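Local coordinates for protein carbon monoxide oxidation system transcription regulator CooA-1 (Carboxydothermus hydrogenoformans, PDB 6CPB) that senses carbon monoxide through heme and probably regulates transcription by binding DNA, this chain being its heme domain, at residues L9-S14 with F106-L111; I34-N39 with T89-T94. All blocks are in the same frame, centred on the assembly; numbering follows the deposited sequence.

Interaction 1 (L9-S14 with F106-L111)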
loop_
_atom_site.group_PDB
_atom_site.type_symbol
_atom_site.label_atom_id
_atom_site.label_comp_id
_atom_site.label_asym_id
_atom_site.label_seq_id
_atom_site.Cartn_x
_atom_site.Cartn_y
_atom_site.Cartn_z
ATOM N N LEU A 9 13.926 11.831 -3.121
ATOM C CA LEU A 9 15.201 12.392 -3.562
ATOM C C LEU A 9 15.689 13.486 -2.622
ATOM O O LEU A 9 16.890 13.592 -2.365
ATOM C CB LEU A 9 15.126 12.919 -4.992
ATOM C CG LEU A 9 15.085 11.851 -6.082
ATOM C CD1 LEU A 9 14.800 12.474 -7.447
ATOM C CD2 LEU A 9 16.376 11.054 -6.122
ATOM N N GLU A 10 14.788 14.329 -2.118
ATOM C CA GLU A 10 15.225 15.391 -1.216
ATOM C C GLU A 10 15.850 14.809 0.047
ATOM O O GLU A 10 16.802 15.377 0.589
ATOM C CB GLU A 10 14.058 16.338 -0.929
ATOM C CG GLU A 10 14.365 17.505 0.013
ATOM C CD GLU A 10 13.995 17.236 1.461
ATOM O OE1 GLU A 10 13.434 16.170 1.761
ATOM O OE2 GLU A 10 14.254 18.118 2.323
ATOM N N VAL A 11 15.325 13.680 0.524
ATOM C CA VAL A 11 15.881 12.965 1.669
ATOM C C VAL A 11 17.237 12.361 1.319
ATOM O O VAL A 11 18.209 12.490 2.081
ATOM C CB VAL A 11 14.858 11.895 2.103
ATOM C CG1 VAL A 11 15.495 10.774 2.915
ATOM C CG2 VAL A 11 13.718 12.566 2.869
ATOM N N LEU A 12 17.329 11.699 0.154
ATOM C CA LEU A 12 18.593 11.122 -0.287
ATOM C C LEU A 12 19.685 12.169 -0.338
ATOM O O LEU A 12 20.849 11.867 -0.053
ATOM C CB LEU A 12 18.428 10.493 -1.674
ATOM C CG LEU A 12 17.692 9.155 -1.678
ATOM C CD1 LEU A 12 17.148 8.793 -3.053
ATOM C CD2 LEU A 12 18.616 8.056 -1.192
ATOM N N ASN A 13 19.327 13.400 -0.676
ATOM C CA ASN A 13 20.291 14.476 -0.843
ATOM C C ASN A 13 20.397 15.382 0.373
ATOM O O ASN A 13 20.963 16.472 0.272
ATOM C CB ASN A 13 19.944 15.259 -2.101
ATOM C CG ASN A 13 20.159 14.431 -3.343
ATOM O OD1 ASN A 13 21.172 13.751 -3.464
ATOM N ND2 ASN A 13 19.198 14.442 -4.245
ATOM N N SER A 14 19.902 14.941 1.518
ATOM C CA SER A 14 19.954 15.729 2.742
ATOM C C SER A 14 20.993 15.186 3.708
ATOM O O SER A 14 20.963 14.008 4.073
ATOM C CB SER A 14 18.606 15.716 3.440
ATOM O OG SER A 14 17.692 16.564 2.798
ATOM N N PHE A 106 12.623 8.044 11.390
ATOM C CA PHE A 106 12.607 8.778 10.122
ATOM C C PHE A 106 11.393 8.335 9.315
ATOM O O PHE A 106 11.517 7.603 8.326
ATOM C CB PHE A 106 13.888 8.504 9.326
ATOM C CG PHE A 106 15.141 8.953 10.011
ATOM C CD1 PHE A 106 15.493 10.284 10.012
ATOM C CD2 PHE A 106 15.974 8.034 10.631
ATOM C CE1 PHE A 106 16.663 10.701 10.641
ATOM C CE2 PHE A 106 17.137 8.442 11.246
ATOM C CZ PHE A 106 17.470 9.776 11.252
ATOM N N PRO A 107 10.196 8.786 9.696
ATOM C CA PRO A 107 8.977 8.284 9.044
ATOM C C PRO A 107 8.784 8.735 7.601
ATOM O O PRO A 107 7.909 8.181 6.923
ATOM C CB PRO A 107 7.848 8.799 9.949
ATOM C CG PRO A 107 8.442 9.830 10.771
ATOM C CD PRO A 107 9.889 9.569 10.897
ATOM N N ALA A 108 9.557 9.694 7.090
ATOM C CA ALA A 108 9.391 10.101 5.696
ATOM C C ALA A 108 9.441 8.910 4.739
ATOM O O ALA A 108 8.678 8.854 3.766
ATOM C CB ALA A 108 10.456 11.121 5.319
ATOM N N PHE A 109 10.324 7.942 4.995
ATOM C CA PHE A 109 10.433 6.790 4.109
ATOM C C PHE A 109 9.100 6.068 3.994
ATOM O O PHE A 109 8.747 5.544 2.926
ATOM C CB PHE A 109 11.488 5.814 4.632
ATOM C CG PHE A 109 12.906 6.352 4.629
ATOM C CD1 PHE A 109 13.659 6.365 3.472
ATOM C CD2 PHE A 109 13.500 6.789 5.795
ATOM C CE1 PHE A 109 14.961 6.835 3.475
ATOM C CE2 PHE A 109 14.791 7.271 5.803
ATOM C CZ PHE A 109 15.526 7.285 4.645
ATOM N N SER A 110 8.349 6.015 5.091
ATOM C CA SER A 110 7.099 5.277 5.087
ATOM C C SER A 110 6.006 6.006 4.329
ATOM O O SER A 110 5.078 5.360 3.834
ATOM C CB SER A 110 6.649 5.018 6.517
ATOM O OG SER A 110 6.178 6.205 7.167
ATOM N N LEU A 111 6.066 7.331 4.232
ATOM C CA LEU A 111 5.019 8.043 3.512
ATOM C C LEU A 111 5.109 7.801 2.016
ATOM O O LEU A 111 4.084 7.677 1.336
ATOM C CB LEU A 111 5.063 9.532 3.830
ATOM C CG LEU A 111 4.548 9.901 5.230
ATOM C CD1 LEU A 111 4.627 11.395 5.460
ATOM C CD2 LEU A 111 3.119 9.423 5.453
#
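Val11 meets Phe109 through CG1 because a chi1 of 159° sets that methyl opposite the backbone nitrogen, while CG2 swings off beside it toward Ala108. On the other segment, Phe109 has its ring opposite the carbonyl carbon (chi1 -65°), and this turns the far rim of the ring toward the short helix 9-12 although the side chain sets out in another direction. CG1 of Val11 then lies 3.9 Å from Phe109 CZ and 4.0 Å from Phe109 CE1, the two side chains crossing obliquely. The second branch is looser, with Val11 CG2 4.3 Å from Ala108 CB. A branched valine suits this place, since its two methyls serve two neighbours at once; Ala108 offers a single methyl, small enough for Val11 and Tyr17 both to lie against it. Leu21, Leu47 and Phe99 also pack on Phe109, placing its ring between helix 18-21, strand 44-50 and helix 96-105.

The contact packs the N-terminal helix against the beginning of the long helix that follows the beta-roll, the dimer helix of the CRP family; here Pro107, Ser110 and Leu111 meet the second subunit. Two serine hydroxyls bond within their own segments. Ser14 OG donates to Glu10 O at 2.7 Å, tilted 29° from the carbonyl plane. Pro107 O receives Ser110 N and Ser110 OG, the latter at 2.6 Å on a lone pair; that hydroxyl also bonds Ser110 OG of the second subunit. Between the segments only carbon touches carbon, so the fit depends on shape and on excluding water rather than on bond direction.

Interaction 2 (I34-N39 with T89-T94)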
loop_
_atom_site.group_PDB
_atom_site.type_symbol
_atom_site.label_atom_id
_atom_site.label_comp_id
_atom_site.label_asym_id
_atom_site.label_seq_id
_atom_site.Cartn_x
_atom_site.Cartn_y
_atom_site.Cartn_z
ATOM N N ILE A 34 16.599 -7.740 -14.131
ATOM C CA ILE A 34 15.597 -8.078 -13.127
ATOM C C ILE A 34 16.212 -7.856 -11.749
ATOM O O ILE A 34 17.201 -8.502 -11.400
ATOM C CB ILE A 34 15.145 -9.536 -13.286
ATOM C CG1 ILE A 34 14.676 -9.817 -14.717
ATOM C CG2 ILE A 34 14.072 -9.852 -12.246
ATOM C CD1 ILE A 34 13.568 -8.939 -15.199
ATOM N N LEU A 35 15.616 -6.960 -10.958
ATOM C CA LEU A 35 16.089 -6.695 -9.598
ATOM C C LEU A 35 15.685 -7.801 -8.640
ATOM O O LEU A 35 16.521 -8.316 -7.888
ATOM C CB LEU A 35 15.537 -5.368 -9.073
ATOM C CG LEU A 35 16.199 -4.083 -9.558
ATOM C CD1 LEU A 35 15.936 -3.808 -11.032
ATOM C CD2 LEU A 35 15.717 -2.930 -8.722
ATOM N N TYR A 36 14.399 -8.143 -8.620
ATOM C CA TYR A 36 13.854 -9.109 -7.676
ATOM C C TYR A 36 12.655 -9.783 -8.322
ATOM O O TYR A 36 12.088 -9.273 -9.295
ATOM C CB TYR A 36 13.404 -8.459 -6.356
ATOM C CG TYR A 36 14.501 -7.743 -5.607
ATOM C CD1 TYR A 36 15.531 -8.449 -4.994
ATOM C CD2 TYR A 36 14.520 -6.354 -5.511
ATOM C CE1 TYR A 36 16.536 -7.795 -4.316
ATOM C CE2 TYR A 36 15.530 -5.695 -4.827
ATOM C CZ TYR A 36 16.530 -6.422 -4.237
ATOM O OH TYR A 36 17.527 -5.753 -3.553
ATOM N N THR A 37 12.252 -10.914 -7.758
ATOM C CA THR A 37 11.129 -11.693 -8.264
ATOM C C THR A 37 10.230 -12.069 -7.107
ATOM O O THR A 37 10.590 -11.892 -5.933
ATOM C CB THR A 37 11.597 -12.980 -8.959
ATOM O OG1 THR A 37 12.151 -13.864 -7.985
ATOM C CG2 THR A 37 12.594 -12.699 -10.056
ATOM N N PRO A 38 9.060 -12.644 -7.396
ATOM C CA PRO A 38 8.192 -13.094 -6.304
ATOM C C PRO A 38 8.847 -14.112 -5.394
ATOM O O PRO A 38 8.460 -14.218 -4.226
ATOM C CB PRO A 38 6.988 -13.683 -7.047
ATOM C CG PRO A 38 6.911 -12.844 -8.285
ATOM C CD PRO A 38 8.353 -12.674 -8.691
ATOM N N ASN A 39 9.834 -14.846 -5.887
ATOM C CA ASN A 39 10.491 -15.887 -5.112
ATOM C C ASN A 39 11.673 -15.381 -4.297
ATOM O O ASN A 39 12.270 -16.171 -3.561
ATOM C CB ASN A 39 11.013 -16.995 -6.032
ATOM C CG ASN A 39 9.939 -17.937 -6.512
ATOM O OD1 ASN A 39 8.762 -17.615 -6.522
ATOM N ND2 ASN A 39 10.361 -19.113 -6.958
ATOM N N THR A 89 20.085 1.756 -13.283
ATOM C CA THR A 89 19.446 2.060 -12.008
ATOM C C THR A 89 20.379 1.713 -10.855
ATOM O O THR A 89 21.083 0.700 -10.901
ATOM C CB THR A 89 18.142 1.252 -11.910
ATOM O OG1 THR A 89 17.202 1.749 -12.856
ATOM C CG2 THR A 89 17.508 1.318 -10.534
ATOM N N THR A 90 20.368 2.551 -9.821
ATOM C CA THR A 90 20.997 2.237 -8.545
ATOM C C THR A 90 19.928 2.228 -7.474
ATOM O O THR A 90 19.094 3.131 -7.421
ATOM C CB THR A 90 22.068 3.276 -8.192
ATOM O OG1 THR A 90 23.100 3.232 -9.182
ATOM C CG2 THR A 90 22.694 3.003 -6.831
ATOM N N ILE A 91 19.976 1.213 -6.617
ATOM C CA ILE A 91 19.083 1.125 -5.469
ATOM C C ILE A 91 19.887 1.108 -4.178
ATOM O O ILE A 91 21.062 0.736 -4.145
ATOM C CB ILE A 91 18.146 -0.089 -5.498
ATOM C CG1 ILE A 91 18.907 -1.379 -5.172
ATOM C CG2 ILE A 91 17.395 -0.155 -6.822
ATOM C CD1 ILE A 91 18.037 -2.629 -5.164
ATOM N N LEU A 92 19.207 1.507 -3.105
ATOM C CA LEU A 92 19.635 1.284 -1.729
ATOM C C LEU A 92 18.649 0.304 -1.113
ATOM O O LEU A 92 17.441 0.470 -1.281
ATOM C CB LEU A 92 19.612 2.599 -0.939
ATOM C CG LEU A 92 20.620 3.653 -1.392
ATOM C CD1 LEU A 92 20.473 4.899 -0.535
ATOM C CD2 LEU A 92 22.055 3.127 -1.328
ATOM N N TYR A 93 19.142 -0.706 -0.389
ATOM C CA TYR A 93 18.237 -1.681 0.214
ATOM C C TYR A 93 18.666 -2.062 1.624
ATOM O O TYR A 93 19.844 -1.995 1.979
ATOM C CB TYR A 93 18.084 -2.948 -0.648
ATOM C CG TYR A 93 19.344 -3.759 -0.829
ATOM C CD1 TYR A 93 20.218 -3.475 -1.854
ATOM C CD2 TYR A 93 19.648 -4.822 0.009
ATOM C CE1 TYR A 93 21.358 -4.213 -2.049
ATOM C CE2 TYR A 93 20.788 -5.579 -0.184
ATOM C CZ TYR A 93 21.642 -5.254 -1.208
ATOM O OH TYR A 93 22.786 -5.981 -1.422
ATOM N N THR A 94 17.684 -2.485 2.412
ATOM C CA THR A 94 17.937 -2.987 3.759
ATOM C C THR A 94 16.854 -4.000 4.108
ATOM O O THR A 94 15.816 -4.060 3.467
ATOM C CB THR A 94 18.014 -1.831 4.769
ATOM O OG1 THR A 94 18.592 -2.293 5.993
ATOM C CG2 THR A 94 16.652 -1.238 5.085
#
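The hydroxyl of Tyr36 is hemmed in by two side chains of segment 89-94: Tyr36 OH lies 3.6 Å from Ile91 CD1 and 3.8 Å from Tyr93 CG. It stands over one face of the Tyr93 ring, offset toward the rim, and the two tyrosine side chains cross at about a right angle. Ile91 reaches this spot because CG1 lies between its backbone N and carbonyl carbon (chi1 74°) and the chain then runs on extended, carrying CD1 to 4.0 Å from Tyr36 CE2. Its other branch faces Leu35, tip to tip, with Ile91 CG2 3.8 Å from Leu35 CD2.

The two strands belong to facing sheets of the beta-roll (jelly roll) of the cyclic nucleotide-binding fold, the axes of the short segments 10.5 Å apart and running nearly parallel, at 10°. Successive residues of a regular strand would face opposite ways; here Leu35 and Tyr36 both sit opposite Ile83 in a classic beta bulge, and both point toward the other sheet. Leucine fits the buried position, while tyrosine suits the more open neighbour, its ring apolar and its reach long. Were Tyr36 replaced by an alanine, Ile91 CD1 would probably be left beside a gap and Tyr93 would lose the hydroxyl that lies over its ring. The Tyr36 side chain is about 8 Å from that of Thr79, a residue that binds heme in this protein.

From the N terminus, the chain first forms helix 9-12 and passes through helix 18-21 into the strands. Strand 34-36 lies at the edge of one sheet, and interaction 2 closes its loop when the chain returns as strand 89-95 in the facing sheet. Helix 96-105 follows, and only when the chain starts helix 108-135 does interaction 1 close, so the loop of interaction 2 is nested within that of interaction 1. The first contact ties the N-terminal helix to the start of the long helix 108-135 that ends this construct; the second joins the two sheets. Their centres are 19 Å apart, yet they touch where Leu12 CD2 packs 3.7 Å from Leu92 CD1.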